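Local coordinates for protein bradyzoite surface antigen BSR4 (Toxoplasma gondii, PDB 2JKS) that probably acts on the bradyzoite surface as an antigen of the SAG1-related family, carries two SRS domains, and binds zinc ions in the crystal, at residues T97-N102 with E121-D126; Q63-P68 with V89-L94. All blocks are in the same frame, centred on the assembly; numbering follows the deposited sequence.

How the contacts relate
Following the chain from the N terminus, the end of strand 53-67 comes first. The chain then runs through strands 76-79 and 83-89, and contact 2 closes this excursion when V89-L94 returns beside Q63-P68. Helix 91-95 leads almost directly into T97-N102, where contact 1 opens; after strands 104-105 and 116-121 it is closed by E121-D126. The two closures therefore follow in series, neither nested nor crossed. They still touch: T97 N lies 3.1 Å from K92 O, a probable hydrogen bond, and L91 and K92 pack on the backbone of 97-102. Helix 91-95 thus links the sheet holding 53-67 and 83-89 to the one holding 104-105 and 116-121, all within the first SRS domain.

Contact 1 of 2, residues T97-N102 with E121-D126; sequences TDRIVN and ELHNED. With ZN (zinc ion), chain D.
R99 reaches across to D126 with CG anti to its backbone N (chi1 -161°) and a bend at chi3. On the other segment E125 starts with CG between its backbone N and carbonyl carbon (chi1 77°) and bends at chi2, and OE2 ends at the zinc beside R99. The imidazole of H123 lies over one face of the R99 guanidinium. R99 NH2 sits 3.6 Å above the H123 ring plane, over the ring centre, with the two planes 34° apart. NH1 is modelled in a salt bridge to D126 OD2 and a hydrogen bond to E125 OE2, but too close to D126, so both are doubtful in detail.

Zinc is held by H123 ND1 at 2.0 Å and E125 OE2 at 2.1 Å. E121 acts from the second shell: its OE1 accepts from H123 NE2, lying near the ring plane of H123 and probably helping to set the ring's rotation, though the N-H arrives from above the carboxylate plane. The positive charge of R99 probably offsets some of the carboxylate charge. D126 also braces its own turn: OD2 accepts from H123 N at 2.9 Å, and D126 N bonds back to H123 O.

Beside the polar cluster, V101 CG1 packs on L122 CD2 at 4.0 Å. A water spans the segments, accepting from D98 N and donating to E125 O.

The contact joins the loop between helix 91-95 and strand 104-105 to the one between strands 116-121 and 132-141; M40 pairs with the L122 backbone, and K92 of helix 91-95 bonds to T97 O.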
ATOM      1  N   THR A  97       4.032  -1.462  -7.161  1.00 44.46           N
ATOM      2  CA  THR A  97       3.642  -0.236  -7.824  1.00 45.81           C
ATOM      3  C   THR A  97       4.354  -0.115  -9.170  1.00 46.91           C
ATOM      4  O   THR A  97       5.226  -0.924  -9.476  1.00 47.55           O
ATOM      5  CB  THR A  97       3.817   1.026  -6.875  1.00 46.71           C
ATOM      6  OG1 THR A  97       5.132   1.036  -6.289  1.00 47.26           O
ATOM      7  CG2 THR A  97       2.740   1.028  -5.736  1.00 44.90           C
ATOM      8  N   ASP A  98       3.965   0.873  -9.986  1.00 47.68           N
ATOM      9  CA  ASP A  98       4.380   0.958 -11.408  1.00 48.03           C
ATOM     10  C   ASP A  98       5.647   1.748 -11.647  1.00 46.85           C
ATOM     11  O   ASP A  98       6.329   1.537 -12.640  1.00 47.36           O
ATOM     12  CB  ASP A  98       3.284   1.636 -12.260  1.00 48.99           C
ATOM     13  CG  ASP A  98       1.955   0.889 -12.238  1.00 51.48           C
ATOM     14  OD1 ASP A  98       1.950  -0.366 -12.135  1.00 52.37           O
ATOM     15  OD2 ASP A  98       0.916   1.580 -12.338  1.00 53.93           O
ATOM     16  N   ARG A  99       5.919   2.701 -10.761  1.00 45.61           N
ATOM     17  CA  ARG A  99       7.032   3.625 -10.926  1.00 44.24           C
ATOM     18  C   ARG A  99       8.285   3.009 -10.282  1.00 42.97           C
ATOM     19  O   ARG A  99       8.205   2.406  -9.216  1.00 42.67           O
ATOM     20  CB  ARG A  99       6.679   4.971 -10.262  1.00 43.72           C
ATOM     21  CG  ARG A  99       7.530   6.135 -10.761  1.00 44.64           C
ATOM     22  CD  ARG A  99       7.259   7.463 -10.011  1.00 45.74           C
ATOM     23  NE  ARG A  99       8.309   7.712  -9.010  1.00 49.23           N
ATOM     24  CZ  ARG A  99       8.052   7.899  -7.733  1.00 46.18           C
ATOM     25  NH1 ARG A  99       6.780   7.973  -7.354  1.00 45.42           N
ATOM     26  NH2 ARG A  99       9.038   8.073  -6.853  1.00 43.80           N
ATOM     27  N   ILE A 100       9.427   3.139 -10.942  1.00 41.82           N
ATOM     28  CA  ILE A 100      10.710   2.745 -10.353  1.00 41.57           C
ATOM     29  C   ILE A 100      10.977   3.658  -9.147  1.00 39.74           C
ATOM     30  O   ILE A 100      10.935   4.875  -9.287  1.00 38.84           O
ATOM     31  CB  ILE A 100      11.870   2.907 -11.400  1.00 42.00           C
ATOM     32  CG1 ILE A 100      11.658   1.992 -12.648  1.00 44.07           C
ATOM     33  CG2 ILE A 100      13.245   2.800 -10.733  1.00 41.31           C
ATOM     34  CD1 ILE A 100      12.177   0.550 -12.579  1.00 48.59           C
ATOM     35  N   VAL A 101      11.208   3.089  -7.958  1.00 39.25           N
ATOM     36  CA  VAL A 101      11.506   3.916  -6.767  1.00 37.54           C
ATOM     37  C   VAL A 101      12.730   3.354  -6.069  1.00 36.58           C
ATOM     38  O   VAL A 101      12.802   2.146  -5.851  1.00 36.26           O
ATOM     39  CB  VAL A 101      10.332   3.967  -5.692  1.00 38.80           C
ATOM     40  CG1 VAL A 101      10.219   5.395  -5.131  1.00 38.77           C
ATOM     41  CG2 VAL A 101       9.011   3.455  -6.229  1.00 38.50           C
ATOM     42  N   ASN A 102      13.702   4.202  -5.746  1.00 35.86           N
ATOM     43  CA  ASN A 102      14.918   3.696  -5.111  1.00 35.55           C
ATOM     44  C   ASN A 102      15.372   4.729  -4.132  1.00 34.98           C
ATOM     45  O   ASN A 102      15.075   5.940  -4.289  1.00 34.32           O
ATOM     46  CB  ASN A 102      16.091   3.518  -6.103  1.00 37.64           C
ATOM     47  CG  ASN A 102      15.776   2.679  -7.299  1.00 40.25           C
ATOM     48  OD1 ASN A 102      15.697   3.192  -8.426  1.00 45.34           O
ATOM     49  ND2 ASN A 102      15.673   1.382  -7.095  1.00 41.81           N
ATOM     50  N   GLU A 121      12.218   9.105  -1.299  1.00 27.11           N
ATOM     51  CA  GLU A 121      11.044   9.984  -1.337  1.00 26.77           C
ATOM     52  C   GLU A 121       9.906   9.226  -2.036  1.00 27.10           C
ATOM     53  O   GLU A 121       9.965   8.962  -3.213  1.00 25.81           O
ATOM     54  CB  GLU A 121      11.357  11.307  -2.079  1.00 27.60           C
ATOM     55  CG  GLU A 121      10.098  12.146  -2.357  1.00 25.85           C
ATOM     56  CD  GLU A 121      10.394  13.306  -3.248  1.00 31.37           C
ATOM     57  OE1 GLU A 121      10.803  13.083  -4.424  1.00 32.90           O
ATOM     58  OE2 GLU A 121      10.215  14.445  -2.787  1.00 28.29           O
ATOM     59  N   LEU A 122       8.873   8.841  -1.291  1.00 26.37           N
ATOM     60  CA  LEU A 122       7.723   8.302  -1.967  1.00 26.21           C
ATOM     61  C   LEU A 122       6.819   9.405  -2.496  1.00 25.71           C
ATOM     62  O   LEU A 122       6.791  10.501  -1.931  1.00 26.96           O
ATOM     63  CB  LEU A 122       6.960   7.360  -1.039  1.00 25.47           C
ATOM     64  CG  LEU A 122       7.812   6.248  -0.449  1.00 25.33           C
ATOM     65  CD1 LEU A 122       6.934   5.416   0.452  1.00 25.61           C
ATOM     66  CD2 LEU A 122       8.472   5.413  -1.520  1.00 27.74           C
ATOM     67  N   HIS A 123       6.127   9.114  -3.611  1.00 27.04           N
ATOM     68  CA  HIS A 123       5.092   9.975  -4.198  1.00 28.27           C
ATOM     69  C   HIS A 123       3.748   9.281  -3.874  1.00 29.58           C
ATOM     70  O   HIS A 123       3.710   8.104  -3.480  1.00 27.78           O
ATOM     71  CB  HIS A 123       5.233  10.189  -5.743  1.00 28.56           C
ATOM     72  CG  HIS A 123       6.516  10.862  -6.188  1.00 29.79           C
ATOM     73  ND1 HIS A 123       6.696  11.364  -7.464  1.00 32.80           N
ATOM     74  CD2 HIS A 123       7.659  11.147  -5.518  1.00 29.14           C
ATOM     75  CE1 HIS A 123       7.907  11.887  -7.568  1.00 32.49           C
ATOM     76  NE2 HIS A 123       8.497  11.795  -6.392  1.00 29.33           N
ATOM     77  N   ASN A 124       2.638   9.995  -4.027  1.00 30.99           N
ATOM     78  CA  ASN A 124       1.342   9.422  -3.607  1.00 32.73           C
ATOM     79  C   ASN A 124       1.045   8.149  -4.356  1.00 32.01           C
ATOM     80  O   ASN A 124       0.558   7.148  -3.794  1.00 31.39           O
ATOM     81  CB  ASN A 124       0.226  10.459  -3.719  1.00 34.56           C
ATOM     82  CG  ASN A 124       0.241  11.471  -2.572  1.00 39.06           C
ATOM     83  OD1 ASN A 124       0.755  11.212  -1.462  1.00 43.36           O
ATOM     84  ND2 ASN A 124      -0.349  12.634  -2.825  1.00 44.37           N
ATOM     85  N   GLU A 125       1.430   8.146  -5.624  1.00 32.95           N
ATOM     86  CA  GLU A 125       1.208   6.987  -6.491  1.00 33.82           C
ATOM     87  C   GLU A 125       2.054   5.782  -6.088  1.00 34.27           C
ATOM     88  O   GLU A 125       1.767   4.649  -6.524  1.00 34.54           O
ATOM     89  CB  GLU A 125       1.397   7.360  -7.977  1.00 34.42           C
ATOM     90  CG  GLU A 125       2.837   7.524  -8.531  1.00 34.77           C
ATOM     91  CD  GLU A 125       3.410   8.963  -8.414  1.00 34.43           C
ATOM     92  OE1 GLU A 125       2.785   9.809  -7.712  1.00 32.28           O
ATOM     93  OE2 GLU A 125       4.482   9.253  -9.025  1.00 33.85           O
ATOM     94  N   ASP A 126       3.062   6.006  -5.209  1.00 32.74           N
ATOM     95  CA  ASP A 126       3.917   4.905  -4.765  1.00 31.62           C
ATOM     96  C   ASP A 126       3.329   4.193  -3.563  1.00 30.27           C
ATOM     97  O   ASP A 126       3.806   3.116  -3.176  1.00 30.26           O
ATOM     98  CB  ASP A 126       5.340   5.360  -4.394  1.00 31.55           C
ATOM     99  CG  ASP A 126       6.090   5.996  -5.549  1.00 33.36           C
ATOM    100  OD1 ASP A 126       5.951   5.581  -6.714  1.00 34.49           O
ATOM    101  OD2 ASP A 126       6.889   6.897  -5.268  1.00 31.38           O
TER
HETATM  102 ZN    ZN D1318       5.349  11.139  -8.906  1.00 40.83          ZN
HETATM  103  O   HOH W   1       1.675   2.528  -8.885  1.00 53.93           O

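Contact 2 of 2, residues Q63-P68 with V89-L94; sequences QNVCDP and VTLKDL
V65 and V89 face each other as an antiparallel hydrogen-bonded pair, V65 N to V89 O and V89 N to V65 O, each 2.9 Å. Both valines take the same conformation, CG1 anti to the carbonyl carbon (chi1 -60° in V65, -62° in V89), which puts CG2 of each between the backbone N and the carbonyl carbon; these CG2 methyls meet at 3.9 Å. V65 also packs on L91, whose side chain crosses it at about a right angle, with V65 CG2 4.0 Å from L91 CD2. F134 of strand 132-141 touches V65, L91 and L94, adding an aromatic side chain to this apolar cluster.

D67 lies further along the strand with CG anti to its backbone N. Its CB meets both methyls of V89, and OD2 lies 3.6 Å from L94 CD1; OD1 is taken by K69 N. As the N-cap residue just before the helix, T90 turns CG2 toward Q63 O and N64 OD1, and its OG1 accepts a weak capping bond from D93 N at 3.3 Å. A water donates to Q63 O and accepts from L91 N, joining the helix's first turn to the Q63 backbone.

The C66-C77 disulfide ties this strand to 76-79. The whole is a strand-to-helix junction: inside a mixed sheet edged by 76-79, strand 83-89 passes through T90 into short helix 91-95, while 53-67 runs alongside, within the beta-rich SRS domain.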
ATOM      1  N   GLN A  63      19.524   0.221  -5.433  1.00 37.42           N
ATOM      2  CA  GLN A  63      18.843  -0.718  -6.299  1.00 38.82           C
ATOM      3  C   GLN A  63      17.881  -1.601  -5.544  1.00 37.54           C
ATOM      4  O   GLN A  63      16.804  -1.899  -6.053  1.00 38.33           O
ATOM      5  CB  GLN A  63      19.831  -1.584  -7.094  1.00 38.97           C
ATOM      6  CG  GLN A  63      20.542  -0.810  -8.214  1.00 41.88           C
ATOM      7  CD  GLN A  63      21.283  -1.722  -9.223  1.00 43.98           C
ATOM      8  OE1 GLN A  63      21.203  -2.974  -9.162  1.00 49.85           O
ATOM      9  NE2 GLN A  63      21.998  -1.087 -10.167  1.00 49.54           N
ATOM     10  N   ASN A  64      18.262  -2.007  -4.337  1.00 36.55           N
ATOM     11  CA  ASN A  64      17.512  -3.005  -3.600  1.00 36.80           C
ATOM     12  C   ASN A  64      17.244  -2.591  -2.141  1.00 35.72           C
ATOM     13  O   ASN A  64      17.932  -1.731  -1.598  1.00 35.33           O
ATOM     14  CB  ASN A  64      18.265  -4.353  -3.613  1.00 37.37           C
ATOM     15  CG  ASN A  64      18.394  -4.949  -5.008  1.00 39.10           C
ATOM     16  OD1 ASN A  64      17.406  -5.368  -5.619  1.00 43.10           O
ATOM     17  ND2 ASN A  64      19.613  -4.982  -5.517  1.00 38.09           N
ATOM     18  N   VAL A  65      16.208  -3.187  -1.556  1.00 34.66           N
ATOM     19  CA  VAL A  65      15.989  -3.191  -0.094  1.00 34.27           C
ATOM     20  C   VAL A  65      15.819  -4.654   0.353  1.00 33.89           C
ATOM     21  O   VAL A  65      15.797  -5.545  -0.489  1.00 35.02           O
ATOM     22  CB  VAL A  65      14.756  -2.297   0.335  1.00 33.54           C
ATOM     23  CG1 VAL A  65      14.948  -0.835  -0.088  1.00 33.38           C
ATOM     24  CG2 VAL A  65      13.459  -2.846  -0.244  1.00 31.40           C
ATOM     25  N   CYS A  66      15.761  -4.914   1.654  1.00 34.36           N
ATOM     26  CA  CYS A  66      15.500  -6.248   2.159  1.00 35.28           C
ATOM     27  C   CYS A  66      14.037  -6.438   2.509  1.00 36.05           C
ATOM     28  O   CYS A  66      13.433  -5.582   3.149  1.00 35.03           O
ATOM     29  CB  CYS A  66      16.372  -6.556   3.385  1.00 36.43           C
ATOM     30  SG  CYS A  66      18.096  -6.252   3.043  1.00 38.48           S
ATOM     31  N   ASP A  67      13.477  -7.564   2.087  1.00 36.19           N
ATOM     32  CA  ASP A  67      12.137  -7.982   2.518  1.00 39.07           C
ATOM     33  C   ASP A  67      12.287  -9.050   3.610  1.00 40.04           C
ATOM     34  O   ASP A  67      12.610 -10.203   3.306  1.00 39.48           O
ATOM     35  CB  ASP A  67      11.360  -8.595   1.344  1.00 38.54           C
ATOM     36  CG  ASP A  67       9.893  -8.886   1.688  1.00 38.22           C
ATOM     37  OD1 ASP A  67       9.499  -8.859   2.877  1.00 36.14           O
ATOM     38  OD2 ASP A  67       9.129  -9.118   0.744  1.00 40.26           O
ATOM     39  N   PRO A  68      12.030  -8.698   4.883  1.00 42.06           N
ATOM     40  CA  PRO A  68      12.234  -9.783   5.849  1.00 44.06           C
ATOM     41  C   PRO A  68      11.276 -10.976   5.706  1.00 46.66           C
ATOM     42  O   PRO A  68      11.476 -12.002   6.366  1.00 47.73           O
ATOM     43  CB  PRO A  68      12.059  -9.088   7.213  1.00 43.94           C
ATOM     44  CG  PRO A  68      12.186  -7.643   6.927  1.00 43.68           C
ATOM     45  CD  PRO A  68      11.613  -7.454   5.549  1.00 41.90           C
ATOM     46  N   VAL A  89      14.896  -7.359  -2.596  1.00 39.43           N
ATOM     47  CA  VAL A  89      13.802  -7.079  -3.535  1.00 39.08           C
ATOM     48  C   VAL A  89      13.980  -5.641  -4.034  1.00 38.03           C
ATOM     49  O   VAL A  89      14.676  -4.869  -3.396  1.00 37.53           O
ATOM     50  CB  VAL A  89      12.410  -7.262  -2.844  1.00 38.77           C
ATOM     51  CG1 VAL A  89      12.237  -8.721  -2.390  1.00 40.21           C
ATOM     52  CG2 VAL A  89      12.242  -6.310  -1.613  1.00 38.71           C
ATOM     53  N   THR A  90      13.341  -5.257  -5.141  1.00 37.41           N
ATOM     54  CA  THR A  90      13.340  -3.845  -5.493  1.00 37.30           C
ATOM     55  C   THR A  90      12.155  -3.196  -4.743  1.00 37.02           C
ATOM     56  O   THR A  90      11.247  -3.924  -4.264  1.00 37.03           O
ATOM     57  CB  THR A  90      13.288  -3.622  -7.011  1.00 37.30           C
ATOM     58  OG1 THR A  90      12.012  -4.038  -7.509  1.00 37.64           O
ATOM     59  CG2 THR A  90      14.421  -4.433  -7.690  1.00 38.34           C
ATOM     60  N   LEU A  91      12.181  -1.873  -4.570  1.00 36.73           N
ATOM     61  CA  LEU A  91      11.066  -1.213  -3.862  1.00 36.92           C
ATOM     62  C   LEU A  91       9.790  -1.301  -4.675  1.00 37.06           C
ATOM     63  O   LEU A  91       8.724  -1.575  -4.136  1.00 37.42           O
ATOM     64  CB  LEU A  91      11.348   0.264  -3.580  1.00 37.23           C
ATOM     65  CG  LEU A  91      11.873   0.612  -2.200  1.00 37.68           C
ATOM     66  CD1 LEU A  91      12.036   2.115  -2.172  1.00 37.84           C
ATOM     67  CD2 LEU A  91      10.948   0.109  -1.070  1.00 34.37           C
ATOM     68  N   LYS A  92       9.914  -1.096  -5.978  1.00 36.87           N
ATOM     69  CA  LYS A  92       8.747  -1.164  -6.845  1.00 38.37           C
ATOM     70  C   LYS A  92       8.075  -2.531  -6.756  1.00 37.04           C
ATOM     71  O   LYS A  92       6.860  -2.616  -6.800  1.00 35.97           O
ATOM     72  CB  LYS A  92       9.082  -0.762  -8.284  1.00 37.63           C
ATOM     73  CG  LYS A  92       9.463  -1.894  -9.176  1.00 41.68           C
ATOM     74  CD  LYS A  92       9.692  -1.451 -10.628  1.00 41.45           C
ATOM     75  CE  LYS A  92       8.410  -1.076 -11.362  1.00 46.24           C
ATOM     76  NZ  LYS A  92       7.380  -2.145 -11.463  1.00 47.20           N
ATOM     77  N   ASP A  93       8.867  -3.586  -6.575  1.00 37.76           N
ATOM     78  CA  ASP A  93       8.330  -4.928  -6.386  1.00 37.77           C
ATOM     79  C   ASP A  93       7.713  -5.143  -5.009  1.00 36.85           C
ATOM     80  O   ASP A  93       6.654  -5.734  -4.914  1.00 36.89           O
ATOM     81  CB  ASP A  93       9.394  -5.987  -6.638  1.00 38.51           C
ATOM     82  CG  ASP A  93       9.618  -6.266  -8.120  1.00 42.23           C
ATOM     83  OD1 ASP A  93       8.811  -5.795  -8.958  1.00 47.49           O
ATOM     84  OD2 ASP A  93      10.608  -6.956  -8.433  1.00 44.38           O
ATOM     85  N   LEU A  94       8.369  -4.686  -3.942  1.00 35.99           N
ATOM     86  CA  LEU A  94       7.809  -4.780  -2.588  1.00 34.66           C
ATOM     87  C   LEU A  94       6.509  -3.973  -2.504  1.00 34.67           C
ATOM     88  O   LEU A  94       5.525  -4.446  -1.952  1.00 33.66           O
ATOM     89  CB  LEU A  94       8.797  -4.276  -1.531  1.00 35.20           C
ATOM     90  CG  LEU A  94       8.326  -4.315  -0.056  1.00 35.95           C
ATOM     91  CD1 LEU A  94       7.994  -5.705   0.436  1.00 37.32           C
ATOM     92  CD2 LEU A  94       9.352  -3.760   0.822  1.00 35.92           C
TER
HETATM   93  O   HOH W   2      14.763  -0.341  -4.944  1.00 43.10           O